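Local coordinates for putative regulatory protein SCO4313 (Streptomyces coelicolor, PDB 2OI8), which probably acts as a TetR-type transcription regulator, binding DNA through an N-terminal helix-turn-helix, at residues L96-L101 with V186-L191. Residues are numbered along the deposited sequence; the frame is centred on the assembly and turned at random.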
loop_
_atom_site.group_PDB
_atom_site.type_symbol
_atom_site.label_atom_id
_atom_site.label_comp_id
_atom_site.label_asym_id
_atom_site.label_seq_id
_atom_site.Cartn_x
_atom_site.Cartn_y
_atom_site.Cartn_z
ATOM N N LEU A 96 11.679 -1.363 11.064
ATOM C CA LEU A 96 10.539 -1.503 10.166
ATOM C C LEU A 96 10.948 -1.362 8.687
ATOM O O LEU A 96 10.413 -2.072 7.850
ATOM C CB LEU A 96 9.424 -0.498 10.537
ATOM C CG LEU A 96 8.161 -0.536 9.654
ATOM C CD1 LEU A 96 7.470 -1.939 9.671
ATOM C CD2 LEU A 96 7.161 0.595 9.983
ATOM N N ARG A 97 11.914 -0.465 8.399
ATOM C CA ARG A 97 12.343 -0.172 7.026
ATOM C C ARG A 97 13.001 -1.390 6.416
ATOM O O ARG A 97 12.664 -1.794 5.291
ATOM C CB ARG A 97 13.298 1.032 6.972
ATOM C CG ARG A 97 13.671 1.476 5.540
ATOM C CD ARG A 97 14.235 2.896 5.452
ATOM N NE ARG A 97 14.672 3.181 4.087
ATOM C CZ ARG A 97 13.865 3.644 3.123
ATOM N NH1 ARG A 97 12.597 3.895 3.396
ATOM N NH2 ARG A 97 14.303 3.863 1.882
ATOM N N ALA A 98 13.909 -1.985 7.178
ATOM C CA ALA A 98 14.714 -3.124 6.714
ATOM C C ALA A 98 13.870 -4.376 6.555
ATOM O O ALA A 98 14.012 -5.111 5.574
ATOM C CB ALA A 98 15.880 -3.374 7.671
ATOM N N TRP A 99 12.987 -4.608 7.523
ATOM C CA TRP A 99 12.022 -5.693 7.423
ATOM C C TRP A 99 11.187 -5.517 6.135
ATOM O O TRP A 99 10.997 -6.477 5.364
ATOM C CB TRP A 99 11.124 -5.752 8.664
ATOM C CG TRP A 99 10.077 -6.811 8.541
ATOM C CD1 TRP A 99 10.194 -8.120 8.885
ATOM C CD2 TRP A 99 8.747 -6.657 8.011
ATOM N NE1 TRP A 99 9.030 -8.800 8.606
ATOM C CE2 TRP A 99 8.125 -7.925 8.065
ATOM C CE3 TRP A 99 8.031 -5.578 7.485
ATOM C CZ2 TRP A 99 6.825 -8.138 7.626
ATOM C CZ3 TRP A 99 6.739 -5.790 7.050
ATOM C CH2 TRP A 99 6.148 -7.062 7.127
ATOM N N ALA A 100 10.688 -4.301 5.909
ATOM C CA ALA A 100 9.955 -3.993 4.685
ATOM C C ALA A 100 10.824 -4.231 3.454
ATOM O O ALA A 100 10.434 -4.938 2.520
ATOM C CB ALA A 100 9.443 -2.542 4.706
ATOM N N LEU A 101 12.004 -3.644 3.441
ATOM C CA LEU A 101 12.817 -3.730 2.239
ATOM C C LEU A 101 13.429 -5.111 2.097
ATOM O O LEU A 101 13.804 -5.518 1.005
ATOM C CB LEU A 101 13.885 -2.625 2.187
ATOM C CG LEU A 101 13.349 -1.186 2.143
ATOM C CD1 LEU A 101 14.485 -0.186 2.209
ATOM C CD2 LEU A 101 12.472 -0.913 0.906
ATOM N N VAL A 186 5.523 6.055 3.324
ATOM C CA VAL A 186 6.734 6.065 2.504
ATOM C C VAL A 186 7.232 4.668 2.104
ATOM O O VAL A 186 7.607 4.467 0.967
ATOM C CB VAL A 186 7.832 7.018 3.026
ATOM C CG1 VAL A 186 7.426 7.672 4.315
ATOM C CG2 VAL A 186 9.202 6.338 3.105
ATOM N N LEU A 187 7.153 3.694 2.995
ATOM C CA LEU A 187 7.581 2.353 2.637
ATOM C C LEU A 187 6.795 1.764 1.482
ATOM O O LEU A 187 7.377 1.210 0.542
ATOM C CB LEU A 187 7.546 1.408 3.853
ATOM C CG LEU A 187 8.619 1.701 4.898
ATOM C CD1 LEU A 187 8.432 0.798 6.106
ATOM C CD2 LEU A 187 10.025 1.569 4.291
ATOM N N SER A 188 5.481 1.877 1.524
ATOM C CA SER A 188 4.725 1.243 0.463
ATOM C C SER A 188 4.724 2.073 -0.804
ATOM O O SER A 188 4.654 1.532 -1.899
ATOM C CB SER A 188 3.330 0.898 0.926
ATOM O OG SER A 188 2.782 2.010 1.558
ATOM N N LEU A 189 4.864 3.386 -0.679
ATOM C CA LEU A 189 5.044 4.204 -1.884
ATOM C C LEU A 189 6.328 3.876 -2.562
ATOM O O LEU A 189 6.349 3.791 -3.770
ATOM C CB LEU A 189 4.968 5.709 -1.618
ATOM C CG LEU A 189 3.567 6.277 -1.377
ATOM C CD1 LEU A 189 3.705 7.758 -1.098
ATOM C CD2 LEU A 189 2.647 6.047 -2.584
ATOM N N GLU A 190 7.406 3.672 -1.806
ATOM C CA GLU A 190 8.657 3.268 -2.461
ATOM C C GLU A 190 8.615 1.854 -3.017
ATOM O O GLU A 190 8.927 1.658 -4.196
ATOM C CB GLU A 190 9.928 3.561 -1.649
ATOM C CG GLU A 190 10.045 3.008 -0.260
ATOM C CD GLU A 190 11.080 3.795 0.580
ATOM O OE1 GLU A 190 12.125 4.232 0.027
ATOM O OE2 GLU A 190 10.852 3.978 1.804
ATOM N N LEU A 191 8.165 0.896 -2.202
ATOM C CA LEU A 191 7.937 -0.499 -2.644
ATOM C C LEU A 191 6.907 -0.665 -3.784
ATOM O O LEU A 191 6.977 -1.626 -4.553
ATOM C CB LEU A 191 7.528 -1.365 -1.448
ATOM C CG LEU A 191 8.626 -1.623 -0.396
ATOM C CD1 LEU A 191 8.133 -2.578 0.718
ATOM C CD2 LEU A 191 9.851 -2.231 -1.074
#
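Helices 89-102 and 170-191 run side by side here in the same sense, R97 lying across from L187 and L101 from L191, the axes of the two short segments coming within 10.6 Å and crossing at -27°. L187 fills the middle. Its CG is anti to its carbonyl carbon (chi1 -70°), which sends the branched end between L96, R97 and A100. Methyl L187 CD1 rests on A100 CB and on L96 CG, each 3.8 Å away. The other methyl, L187 CD2, crosses R97 obliquely, 3.6 Å from R97 NH1 and near its CG. With L187 cut back to an alanine, a gap would probably open beside L96 and A100, and R97 would lose the methyl its chain crosses. One turn on, L191 CD1 sits 3.8 Å from A100 O, and its CD2 meets L101 CD2. R97 stretches across to E190 in a two-pronged salt bridge. R97 NH2 gives E190 OE1 a hydrogen bond of 2.9 Å, nearly in the guanidinium plane but from above the carboxylate plane. R97 NH1 pairs with E190 OE2. The two groups are twisted 51° apart, and L101 CD1 lies over one guanidinium face, toward its rim. E190 OE1 also bonds S202 OG, and F206 of helix 202-213 touches both R97 and L187. The contact is a small leucine-alanine core bordered by a salt bridge, joining two helices of the all-helical C-terminal domain of the TetR family.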